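Local coordinates for protein transcriptional regulator (Vibrio vulnificus, PDB 4IVN) that probably binds operator DNA to repress the genes of sialic acid catabolism and carries a SIS domain that binds the amino sugar phosphate ManNAc-6P, at residues F38-I41 / T42-A45; L111-R114 / K115-A118; F159-T162 / H163-A166; S170-S173 / Q174-W178. One frame throughout, in Å; residues are numbered along the deposited sequence.

Contact 1: residues F38-I41 / T42-A45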
ATOM      1  N   PHE A  38      -5.503 -16.348  15.191  1.00 41.57           N
ATOM      2  CA  PHE A  38      -5.283 -14.901  15.069  1.00 42.37           C
ATOM      3  C   PHE A  38      -4.686 -14.294  16.332  1.00 41.27           C
ATOM      4  O   PHE A  38      -4.592 -13.078  16.390  1.00 38.70           O
ATOM      5  CB  PHE A  38      -6.567 -14.161  14.631  1.00 40.21           C
ATOM      6  CG  PHE A  38      -7.280 -14.831  13.488  1.00 43.62           C
ATOM      7  CD1 PHE A  38      -6.763 -14.790  12.195  1.00 40.97           C
ATOM      8  CD2 PHE A  38      -8.500 -15.490  13.699  1.00 43.50           C
ATOM      9  CE1 PHE A  38      -7.415 -15.431  11.128  1.00 38.72           C
ATOM     10  CE2 PHE A  38      -9.152 -16.127  12.652  1.00 47.43           C
ATOM     11  CZ  PHE A  38      -8.594 -16.111  11.360  1.00 48.72           C
ATOM     12  N   GLN A  39      -4.227 -15.134  17.300  1.00 34.59           N
ATOM     13  CA  GLN A  39      -3.689 -14.603  18.553  1.00 32.55           C
ATOM     14  C   GLN A  39      -2.183 -14.710  18.509  1.00 34.18           C
ATOM     15  O   GLN A  39      -1.670 -15.656  17.929  1.00 35.04           O
ATOM     16  CB  GLN A  39      -4.185 -15.436  19.769  1.00 34.84           C
ATOM     17  CG  GLN A  39      -5.685 -15.241  20.033  1.00 39.65           C
ATOM     18  CD  GLN A  39      -6.181 -15.919  21.318  1.00 41.60           C
ATOM     19  OE1 GLN A  39      -5.409 -16.172  22.245  1.00 41.02           O
ATOM     20  NE2 GLN A  39      -7.478 -16.183  21.372  1.00 40.35           N
ATOM     21  N   THR A  40      -1.538 -13.771  19.171  1.00 34.94           N
ATOM     22  CA  THR A  40      -0.110 -13.776  19.387  1.00 36.19           C
ATOM     23  C   THR A  40       0.222 -14.601  20.616  1.00 34.18           C
ATOM     24  O   THR A  40      -0.677 -14.978  21.373  1.00 36.16           O
ATOM     25  CB  THR A  40       0.439 -12.347  19.577  1.00 34.41           C
ATOM     26  OG1 THR A  40      -0.036 -11.797  20.825  1.00 33.29           O
ATOM     27  CG2 THR A  40       0.016 -11.488  18.387  1.00 30.81           C
ATOM     28  N   ILE A  41       1.507 -14.895  20.827  1.00 34.84           N
ATOM     29  CA  ILE A  41       1.841 -15.663  22.051  1.00 36.82           C
ATOM     30  C   ILE A  41       1.373 -14.845  23.250  1.00 38.44           C
ATOM     31  O   ILE A  41       0.891 -15.430  24.266  1.00 37.24           O
ATOM     32  CB  ILE A  41       3.330 -16.033  22.109  1.00 36.95           C
ATOM     33  CG1 ILE A  41       3.593 -16.949  23.296  1.00 40.02           C
ATOM     34  CG2 ILE A  41       4.205 -14.783  21.943  1.00 32.81           C
ATOM     35  CD1 ILE A  41       4.989 -17.532  23.209  1.00 43.04           C
ATOM     36  N   THR A  42       1.455 -13.501  23.107  1.00 35.28           N
ATOM     37  CA  THR A  42       1.158 -12.527  24.216  1.00 36.89           C
ATOM     38  C   THR A  42      -0.347 -12.604  24.536  1.00 35.03           C
ATOM     39  O   THR A  42      -0.742 -12.672  25.696  1.00 35.95           O
ATOM     40  CB  THR A  42       1.586 -11.057  23.893  1.00 36.99           C
ATOM     41  OG1 THR A  42       2.851 -11.056  23.215  1.00 39.80           O
ATOM     42  CG2 THR A  42       1.695 -10.171  25.125  1.00 39.76           C
ATOM     43  N   ASP A  43      -1.171 -12.739  23.513  1.00 35.09           N
ATOM     44  CA  ASP A  43      -2.642 -12.957  23.749  1.00 36.36           C
ATOM     45  C   ASP A  43      -2.961 -14.289  24.380  1.00 38.06           C
ATOM     46  O   ASP A  43      -3.746 -14.360  25.341  1.00 43.89           O
ATOM     47  CB  ASP A  43      -3.415 -12.998  22.414  1.00 37.67           C
ATOM     48  CG  ASP A  43      -3.535 -11.628  21.761  1.00 39.98           C
ATOM     49  OD1 ASP A  43      -3.804 -10.618  22.461  1.00 41.53           O
ATOM     50  OD2 ASP A  43      -3.414 -11.591  20.514  1.00 43.89           O
ATOM     51  N   LEU A  44      -2.407 -15.363  23.825  1.00 39.04           N
ATOM     52  CA  LEU A  44      -2.722 -16.728  24.361  1.00 40.82           C
ATOM     53  C   LEU A  44      -2.364 -16.824  25.851  1.00 43.83           C
ATOM     54  O   LEU A  44      -3.119 -17.409  26.657  1.00 44.18           O
ATOM     55  CB  LEU A  44      -1.935 -17.778  23.606  1.00 39.47           C
ATOM     56  CG  LEU A  44      -2.298 -19.210  23.980  1.00 45.48           C
ATOM     57  CD1 LEU A  44      -3.797 -19.420  23.979  1.00 41.22           C
ATOM     58  CD2 LEU A  44      -1.605 -20.187  23.059  1.00 39.47           C
ATOM     59  N   ALA A  45      -1.225 -16.223  26.204  1.00 43.67           N
ATOM     60  CA  ALA A  45      -0.785 -16.123  27.580  1.00 45.17           C
ATOM     61  C   ALA A  45      -1.759 -15.345  28.453  1.00 45.80           C
ATOM     62  O   ALA A  45      -2.180 -15.839  29.535  1.00 45.33           O
ATOM     63  CB  ALA A  45       0.629 -15.563  27.679  1.00 41.04           C
TER
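T40 and D43 bond to each other twice, each side chain taking the other residue's backbone N-H. The amide T40 N reaches D43 OD2 at 3.2 Å and is nearly straight, 171° at the hydrogen; OD2 is met on its anti side, somewhat out of the carboxylate plane. In return D43 N donates to T40 OG1 at 3.1 Å. What allows this is the T40 torsion (chi1 68°), which sets OG1 between its own N and carbonyl carbon, facing the first turn of helix 41-48. T40 OG1 has a further hydrogen bond with H212 O, tying the cap to a loop of the SIS part.

Beneath the cap, Q39 lies across D43, CB to CB 3.7 Å, its amide plane turned 89° from the carboxylate. The amide itself is held from outside, NE2 by Y28 and D35. Two backbone bonds start the helix, L44 N to T40 O at 3.0 Å and A45 N to I41 O. L44 packs against Y28 and I29 of helix 20-36. The geometry is that of a capping box, opening helix 41-48 in the RpiR-type helix-turn-helix domain.

Contact 2: residues L111-R114 / K115-A118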
ATOM      1  N   LEU A 111     -12.272   1.901  16.055  1.00 51.15           N
ATOM      2  CA  LEU A 111     -11.226   1.500  17.006  1.00 55.41           C
ATOM      3  C   LEU A 111     -10.136   2.527  17.264  1.00 51.59           C
ATOM      4  O   LEU A 111      -9.437   2.389  18.224  1.00 44.12           O
ATOM      5  CB  LEU A 111     -10.435   0.292  16.443  1.00 57.68           C
ATOM      6  CG  LEU A 111     -11.019  -1.106  16.239  1.00 58.03           C
ATOM      7  CD1 LEU A 111      -9.871  -2.012  15.745  1.00 59.49           C
ATOM      8  CD2 LEU A 111     -11.693  -1.643  17.500  1.00 51.51           C
ATOM      9  N   ILE A 112      -9.920   3.499  16.378  1.00 50.08           N
ATOM     10  CA  ILE A 112      -8.759   4.397  16.538  1.00 49.44           C
ATOM     11  C   ILE A 112      -8.807   5.113  17.890  1.00 43.48           C
ATOM     12  O   ILE A 112      -9.797   5.605  18.287  1.00 47.34           O
ATOM     13  CB  ILE A 112      -8.551   5.376  15.334  1.00 50.17           C
ATOM     14  CG1 ILE A 112      -7.619   4.717  14.314  1.00 58.24           C
ATOM     15  CG2 ILE A 112      -7.961   6.707  15.785  1.00 50.43           C
ATOM     16  CD1 ILE A 112      -7.944   5.108  12.886  1.00 61.79           C
ATOM     17  N   ASP A 113      -7.716   5.035  18.628  1.00 51.65           N
ATOM     18  CA  ASP A 113      -7.619   5.673  19.942  1.00 49.25           C
ATOM     19  C   ASP A 113      -7.118   7.082  19.673  1.00 44.50           C
ATOM     20  O   ASP A 113      -5.966   7.265  19.280  1.00 39.14           O
ATOM     21  CB  ASP A 113      -6.609   4.867  20.769  1.00 49.83           C
ATOM     22  CG  ASP A 113      -6.110   5.622  21.989  1.00 54.99           C
ATOM     23  OD1 ASP A 113      -6.650   6.662  22.354  1.00 52.05           O
ATOM     24  OD2 ASP A 113      -5.134   5.158  22.544  1.00 64.78           O
ATOM     25  N   ARG A 114      -7.997   8.059  19.840  1.00 43.00           N
ATOM     26  CA  ARG A 114      -7.711   9.412  19.411  1.00 41.80           C
ATOM     27  C   ARG A 114      -6.701  10.099  20.345  1.00 40.22           C
ATOM     28  O   ARG A 114      -5.986  11.017  19.885  1.00 39.62           O
ATOM     29  CB  ARG A 114      -8.999  10.242  19.343  1.00 45.18           C
ATOM     30  CG  ARG A 114      -9.705  10.152  17.983  1.00 52.76           C
ATOM     31  CD  ARG A 114     -10.635   8.944  17.882  1.00 57.95           C
ATOM     32  NE  ARG A 114     -11.467   8.859  16.648  1.00 62.98           N
ATOM     33  CZ  ARG A 114     -12.042   9.878  15.988  1.00 68.55           C
ATOM     34  NH1 ARG A 114     -11.903  11.134  16.379  1.00 61.99           N
ATOM     35  NH2 ARG A 114     -12.763   9.648  14.895  1.00 70.30           N
ATOM     36  N   LYS A 115      -6.675   9.657  21.626  1.00 37.39           N
ATOM     37  CA  LYS A 115      -5.699  10.144  22.611  1.00 42.96           C
ATOM     38  C   LYS A 115      -4.278   9.704  22.198  1.00 40.86           C
ATOM     39  O   LYS A 115      -3.401  10.532  22.225  1.00 41.96           O
ATOM     40  CB  LYS A 115      -5.981   9.679  24.080  1.00 44.68           C
ATOM     41  CG  LYS A 115      -7.328  10.126  24.676  1.00 47.51           C
ATOM     42  CD  LYS A 115      -7.460  11.656  24.641  1.00 51.11           C
ATOM     43  CE  LYS A 115      -8.189  12.241  25.863  1.00 55.20           C
ATOM     44  NZ  LYS A 115      -8.119  13.755  25.860  1.00 55.31           N
ATOM     45  N   SER A 116      -4.054   8.430  21.808  1.00 41.32           N
ATOM     46  CA  SER A 116      -2.740   8.045  21.291  1.00 36.71           C
ATOM     47  C   SER A 116      -2.354   8.790  20.048  1.00 34.71           C
ATOM     48  O   SER A 116      -1.204   9.129  19.888  1.00 35.48           O
ATOM     49  CB  SER A 116      -2.569   6.529  20.927  1.00 39.22           C
ATOM     50  OG  SER A 116      -2.863   5.650  22.032  1.00 46.80           O
ATOM     51  N   LEU A 117      -3.287   8.836  19.083  1.00 35.22           N
ATOM     52  CA  LEU A 117      -3.092   9.473  17.801  1.00 36.86           C
ATOM     53  C   LEU A 117      -2.559  10.923  18.007  1.00 37.24           C
ATOM     54  O   LEU A 117      -1.549  11.304  17.342  1.00 33.93           O
ATOM     55  CB  LEU A 117      -4.429   9.495  17.029  1.00 34.97           C
ATOM     56  CG  LEU A 117      -4.361  10.173  15.648  1.00 40.44           C
ATOM     57  CD1 LEU A 117      -3.335   9.528  14.700  1.00 35.91           C
ATOM     58  CD2 LEU A 117      -5.745  10.253  14.996  1.00 40.38           C
ATOM     59  N   ALA A 118      -3.230  11.712  18.874  1.00 36.70           N
ATOM     60  CA  ALA A 118      -2.773  13.131  19.120  1.00 34.99           C
ATOM     61  C   ALA A 118      -1.338  13.172  19.649  1.00 35.57           C
ATOM     62  O   ALA A 118      -0.509  13.963  19.171  1.00 32.87           O
ATOM     63  CB  ALA A 118      -3.744  13.897  20.036  1.00 40.99           C
TER
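D113 meets S116 through both carboxylate oxygens, and the polar contacts divide into those of its side chain and those of the backbone. Among the first, S116 N donates to D113 OD1 at 3.2 Å and 165°, coming from well above the carboxylate plane. K115 N lies 3.1 Å from the same OD1, but its angle of 120° makes that bond weak. The other oxygen, OD2, faces the hydroxyl S116 OG; the modelled separation is implausibly short, and its length should be treated as doubtful. D113 CG is trans to its own N (chi1 163°), which swings the carboxylate forward over the first amides of helix 114-126 and makes D113 the N-cap.

The backbone bonds are the regular i to i+4 pair of a starting helix: L117 N to D113 O, 3.1 Å, and A118 N to R114 O, 3.0 Å.

Apolar contact across the segments is slight, I112 CG2 to L117 CD2 at 4.3 Å. Both side chains belong to a larger apolar layer, I112 resting on L246 and L117 on V249 of helix 237-257, with C94 of the second subunit touching both.

The charged end of R114 is turned to the second subunit. The side chain bends at its second torsion, and its guanidinium makes a salt bridge with D92 of that subunit. The chemistry therefore implies two separate duties: the D113 carboxylate, which would interact favourably with the positive end of the helix dipole, closes the turn after helix 93-111, while the neighbouring arginine is spent on the dimer interface.

Contact 3: residues F159-T162 / H163-A166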
ATOM      1  N   PHE A 159      13.308   0.982   6.056  1.00 29.95           N
ATOM      2  CA  PHE A 159      14.258  -0.153   5.870  1.00 35.28           C
ATOM      3  C   PHE A 159      13.438  -1.460   5.639  1.00 36.96           C
ATOM      4  O   PHE A 159      12.634  -1.850   6.535  1.00 44.07           O
ATOM      5  CB  PHE A 159      15.064  -0.368   7.188  1.00 32.45           C
ATOM      6  CG  PHE A 159      15.917   0.803   7.628  1.00 27.80           C
ATOM      7  CD1 PHE A 159      15.385   1.822   8.418  1.00 30.52           C
ATOM      8  CD2 PHE A 159      17.283   0.842   7.312  1.00 34.76           C
ATOM      9  CE1 PHE A 159      16.198   2.863   8.900  1.00 32.09           C
ATOM     10  CE2 PHE A 159      18.062   1.905   7.735  1.00 33.45           C
ATOM     11  CZ  PHE A 159      17.526   2.894   8.548  1.00 36.63           C
ATOM     12  N   GLU A 160      13.650  -2.230   4.579  1.00 47.87           N
ATOM     13  CA  GLU A 160      13.355  -3.729   4.810  1.00 43.24           C
ATOM     14  C   GLU A 160      14.625  -4.589   5.007  1.00 51.40           C
ATOM     15  O   GLU A 160      14.486  -5.894   5.310  1.00 42.89           O
ATOM     16  CB  GLU A 160      12.448  -4.416   3.734  1.00 47.84           C
ATOM     17  CG  GLU A 160      11.219  -3.601   3.441  1.00 41.36           C
ATOM     18  CD  GLU A 160      11.505  -2.455   2.526  0.50 40.71           C
ATOM     19  OE1 GLU A 160      12.669  -2.306   2.089  1.00 43.83           O
ATOM     20  OE2 GLU A 160      10.553  -1.723   2.222  1.00 38.00           O
ATOM     21  N   ASP A 161      15.808  -3.925   4.803  1.00 36.99           N
ATOM     22  CA  ASP A 161      17.039  -4.597   5.301  1.00 30.48           C
ATOM     23  C   ASP A 161      17.105  -4.472   6.845  1.00 29.48           C
ATOM     24  O   ASP A 161      17.426  -3.380   7.351  1.00 28.77           O
ATOM     25  CB  ASP A 161      18.330  -4.121   4.634  1.00 28.81           C
ATOM     26  CG  ASP A 161      19.530  -5.004   5.043  1.00 29.50           C
ATOM     27  OD1 ASP A 161      20.592  -5.222   4.300  1.00 30.23           O
ATOM     28  OD2 ASP A 161      19.413  -5.562   6.190  1.00 31.66           O
ATOM     29  N   THR A 162      16.811  -5.529   7.550  1.00 29.79           N
ATOM     30  CA  THR A 162      16.636  -5.484   9.043  1.00 30.80           C
ATOM     31  C   THR A 162      17.984  -5.453   9.737  1.00 33.29           C
ATOM     32  O   THR A 162      18.056  -5.075  10.900  1.00 31.23           O
ATOM     33  CB  THR A 162      15.763  -6.621   9.553  1.00 33.20           C
ATOM     34  OG1 THR A 162      16.198  -7.803   8.911  1.00 34.72           O
ATOM     35  CG2 THR A 162      14.271  -6.422   9.112  1.00 30.39           C
ATOM     36  N   HIS A 163      19.038  -5.794   9.010  1.00 30.54           N
ATOM     37  CA  HIS A 163      20.435  -5.590   9.454  1.00 27.07           C
ATOM     38  C   HIS A 163      20.765  -4.151   9.499  1.00 29.09           C
ATOM     39  O   HIS A 163      21.220  -3.651  10.550  1.00 28.18           O
ATOM     40  CB  HIS A 163      21.381  -6.361   8.549  1.00 30.05           C
ATOM     41  CG  HIS A 163      21.313  -7.841   8.810  1.00 31.76           C
ATOM     42  ND1 HIS A 163      22.378  -8.552   9.263  1.00 30.75           N
ATOM     43  CD2 HIS A 163      20.238  -8.735   8.688  1.00 29.90           C
ATOM     44  CE1 HIS A 163      22.021  -9.877   9.385  1.00 29.33           C
ATOM     45  NE2 HIS A 163      20.685  -9.973   9.063  1.00 30.65           N
ATOM     46  N   LEU A 164      20.438  -3.429   8.408  1.00 28.37           N
ATOM     47  CA  LEU A 164      20.677  -1.986   8.365  1.00 32.27           C
ATOM     48  C   LEU A 164      19.793  -1.286   9.404  1.00 29.86           C
ATOM     49  O   LEU A 164      20.259  -0.333  10.099  1.00 25.42           O
ATOM     50  CB  LEU A 164      20.397  -1.424   6.983  1.00 31.08           C
ATOM     51  CG  LEU A 164      21.492  -1.667   5.918  1.00 40.89           C
ATOM     52  CD1 LEU A 164      21.118  -0.927   4.617  1.00 40.50           C
ATOM     53  CD2 LEU A 164      22.846  -1.158   6.389  1.00 40.21           C
ATOM     54  N   ALA A 165      18.548  -1.745   9.483  1.00 27.60           N
ATOM     55  CA  ALA A 165      17.578  -1.091  10.420  1.00 29.72           C
ATOM     56  C   ALA A 165      18.141  -1.281  11.868  1.00 29.80           C
ATOM     57  O   ALA A 165      18.134  -0.331  12.696  1.00 27.67           O
ATOM     58  CB  ALA A 165      16.214  -1.785  10.326  1.00 27.53           C
ATOM     59  N   ALA A 166      18.605  -2.501  12.173  1.00 29.86           N
ATOM     60  CA  ALA A 166      19.289  -2.728  13.522  1.00 29.65           C
ATOM     61  C   ALA A 166      20.475  -1.781  13.724  1.00 27.62           C
ATOM     62  O   ALA A 166      20.632  -1.216  14.836  1.00 28.30           O
ATOM     63  CB  ALA A 166      19.727  -4.157  13.756  1.00 25.24           C
TER
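A165 lies over one face of the F159 ring, and this is the tight side of the contact: A165 CA is 3.9 Å from the ring centroid and 18° off the ring normal, a CH-pi contact. Behind it the methyl of A165 meets F159 CB at 3.6 Å. L164 CB comes obliquely to F159 CD2, at 3.9 Å. A165 also touches A193 of helix 188-199.

The segment is the strand-to-helix turn of a beta-alpha unit in the SIS domain, where strand 156-159 runs into helix 162-170. D161 is the N-cap of that helix. One of its carboxylate oxygens, OD2, accepts two amides, H163 N at 2.9 Å nearly along the C-O axis and L164 N at 3.2 Å from above the carboxylate plane. The carboxylate gets there because the side chain runs out on the carbonyl side (chi1 -171°). A165 N to D161 O, at 2.9 Å, completes the first turn.

The outer side is looser. D161, H163 and L164 are exposed, and L164 CG comes no nearer to D161 CG than 4.0 Å; the H163 ring is turned 65° from the carboxylate plane. T162 is the exception, its OG1 bonding firmly to E189 on helix 188-199.

Contact 4: residues S170-S173 / Q174-W178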
ATOM      1  N   SER A 170      20.588   1.183  16.533  1.00 28.98           N
ATOM      2  CA  SER A 170      21.481   0.984  17.680  1.00 34.32           C
ATOM      3  C   SER A 170      22.277   2.275  17.982  1.00 31.85           C
ATOM      4  O   SER A 170      22.791   2.396  19.062  1.00 31.66           O
ATOM      5  CB  SER A 170      22.486  -0.182  17.506  1.00 31.43           C
ATOM      6  OG  SER A 170      23.402   0.287  16.581  1.00 30.11           O
ATOM      7  N   ARG A 171      22.296   3.226  17.053  1.00 32.38           N
ATOM      8  CA  ARG A 171      23.057   4.455  17.249  1.00 32.42           C
ATOM      9  C   ARG A 171      22.088   5.642  17.310  1.00 34.25           C
ATOM     10  O   ARG A 171      22.455   6.810  17.248  1.00 34.65           O
ATOM     11  CB  ARG A 171      24.091   4.652  16.132  1.00 33.97           C
ATOM     12  CG  ARG A 171      25.162   3.520  16.030  1.00 38.76           C
ATOM     13  CD  ARG A 171      26.407   3.804  16.945  1.00 45.95           C
ATOM     14  NE  ARG A 171      26.096   3.957  18.324  1.00 55.37           N
ATOM     15  CZ  ARG A 171      26.764   4.670  19.249  1.00 63.43           C
ATOM     16  NH1 ARG A 171      27.830   5.423  18.993  1.00 63.82           N
ATOM     17  NH2 ARG A 171      26.305   4.636  20.476  1.00 65.34           N
ATOM     18  N   SER A 172      20.832   5.334  17.411  1.00 31.33           N
ATOM     19  CA  SER A 172      19.796   6.319  17.401  1.00 31.69           C
ATOM     20  C   SER A 172      19.905   7.308  18.608  1.00 35.30           C
ATOM     21  O   SER A 172      20.330   6.893  19.724  1.00 33.82           O
ATOM     22  CB  SER A 172      18.505   5.584  17.540  1.00 32.63           C
ATOM     23  OG  SER A 172      17.434   6.398  17.077  1.00 36.27           O
ATOM     24  N   SER A 173      19.565   8.576  18.369  1.00 33.86           N
ATOM     25  CA  SER A 173      19.891   9.649  19.354  1.00 36.21           C
ATOM     26  C   SER A 173      18.746  10.643  19.380  1.00 37.70           C
ATOM     27  O   SER A 173      17.822  10.568  18.565  1.00 34.38           O
ATOM     28  CB  SER A 173      21.169  10.386  18.956  1.00 39.74           C
ATOM     29  OG  SER A 173      20.964  11.139  17.756  1.00 36.19           O
ATOM     30  N   GLN A 174      18.776  11.517  20.394  1.00 37.88           N
ATOM     31  CA  GLN A 174      17.749  12.565  20.571  1.00 38.15           C
ATOM     32  C   GLN A 174      17.371  13.255  19.294  1.00 32.75           C
ATOM     33  O   GLN A 174      18.231  13.697  18.565  1.00 39.65           O
ATOM     34  CB  GLN A 174      18.257  13.654  21.580  1.00 40.34           C
ATOM     35  CG  GLN A 174      17.967  13.284  23.016  1.00 53.68           C
ATOM     36  CD  GLN A 174      16.510  12.926  23.183  1.00 51.34           C
ATOM     37  OE1 GLN A 174      16.189  11.897  23.783  1.00 57.40           O
ATOM     38  NE2 GLN A 174      15.624  13.713  22.552  1.00 49.30           N
ATOM     39  N   GLY A 175      16.073  13.316  19.033  1.00 33.94           N
ATOM     40  CA  GLY A 175      15.524  13.926  17.851  1.00 33.92           C
ATOM     41  C   GLY A 175      15.090  12.830  16.843  1.00 33.10           C
ATOM     42  O   GLY A 175      14.392  13.109  15.865  1.00 35.80           O
ATOM     43  N   ASP A 176      15.524  11.585  17.056  1.00 31.91           N
ATOM     44  CA  ASP A 176      15.026  10.486  16.124  1.00 31.95           C
ATOM     45  C   ASP A 176      13.640   9.995  16.626  1.00 30.53           C
ATOM     46  O   ASP A 176      13.367  10.068  17.814  1.00 29.53           O
ATOM     47  CB  ASP A 176      15.976   9.258  16.122  1.00 32.11           C
ATOM     48  CG  ASP A 176      17.335   9.593  15.612  1.00 33.32           C
ATOM     49  OD1 ASP A 176      17.413  10.643  14.917  1.00 34.73           O
ATOM     50  OD2 ASP A 176      18.319   8.802  15.834  1.00 33.56           O
ATOM     51  N   LEU A 177      12.854   9.352  15.757  1.00 31.24           N
ATOM     52  CA  LEU A 177      11.614   8.664  16.125  1.00 30.24           C
ATOM     53  C   LEU A 177      11.533   7.421  15.185  1.00 29.01           C
ATOM     54  O   LEU A 177      11.882   7.499  13.992  1.00 29.60           O
ATOM     55  CB  LEU A 177      10.413   9.543  15.750  1.00 29.50           C
ATOM     56  CG  LEU A 177       8.956   8.971  15.694  1.00 33.30           C
ATOM     57  CD1 LEU A 177       8.576   8.688  17.139  1.00 35.45           C
ATOM     58  CD2 LEU A 177       7.923   9.986  15.211  1.00 37.01           C
ATOM     59  N   TRP A 178      11.090   6.282  15.717  1.00 26.46           N
ATOM     60  CA  TRP A 178      10.965   5.025  14.905  1.00 26.60           C
ATOM     61  C   TRP A 178       9.547   4.555  14.804  1.00 29.07           C
ATOM     62  O   TRP A 178       8.826   4.587  15.789  1.00 33.68           O
ATOM     63  CB  TRP A 178      11.736   3.903  15.530  1.00 26.77           C
ATOM     64  CG  TRP A 178      13.179   4.228  15.396  1.00 29.00           C
ATOM     65  CD1 TRP A 178      13.975   5.035  16.230  1.00 31.36           C
ATOM     66  CD2 TRP A 178      14.000   3.834  14.325  1.00 27.71           C
ATOM     67  NE1 TRP A 178      15.240   5.142  15.719  1.00 32.60           N
ATOM     68  CE2 TRP A 178      15.325   4.434  14.566  1.00 30.22           C
ATOM     69  CE3 TRP A 178      13.810   2.981  13.211  1.00 29.02           C
ATOM     70  CZ2 TRP A 178      16.411   4.196  13.714  1.00 29.73           C
ATOM     71  CZ3 TRP A 178      14.899   2.770  12.350  1.00 27.38           C
ATOM     72  CH2 TRP A 178      16.184   3.347  12.618  1.00 29.10           C
TER
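S172 swings its OG to the far side from its own N (chi1 -160°), and D176 and W178 both turn their CG away from the carbonyl carbon, to lie beside the backbone N; these three torsions gather a hydroxyl, a carboxylate and an indole N-H at one place. The hydroxyl serves as both acceptor and donor. W178 NE1 donates to S172 OG at 2.9 Å and 171°, and OG lies in the indole plane, only 6° out of it, at the edge of the ring. S172 OG in turn donates to D176 OD2 at 2.8 Å, using the anti lone pair of that oxygen.

D176 OD2 has a second donor, S173 N, also at 2.8 Å but approaching from above the carboxylate plane. One oxygen thus ties down both the side chain of S172 and the following amide, which limits rotation of the carboxylate. The return bond is D176 N to S173 O, 2.9 Å, closing a type II beta turn from S173 to D176. G175 suits its third position: with a positive phi a side chain there would press on the preceding carbonyl oxygen. Q174 stands at the exposed corner of this turn.

The turn leads from helix 162-170 into strand 176-181, the middle strand of the five-stranded parallel sheet. Backbone bonds from G175 and L177 to F129 join it to strand 129-133 on one flank, and W178 bonds similarly to P203 near strand 204-208. The indole of W178 is packed on S168 and A169 of helix 162-170, while S172 O is held by R200.

In the fold
All four contacts are local turns, yet their settings differ. Contact 1 is the most buried and lies in the helix-turn-helix domain, whereas contacts 2, 3 and 4 each pair a buried side with an exposed one. Contacts 1, 2 and 3 open helices; contact 4 opens a strand and uses a side-chain network with a beta turn instead of a helix cap. Contacts 3 and 4, with centres about 14 Å apart, are the only pair that touch, F159 CE1 lying 3.7 Å from W178 CZ3. In chain order they bracket helix 162-170 between strands 156-159 and 176-181 of the SIS sheet. Contact 2 alone reaches the second subunit.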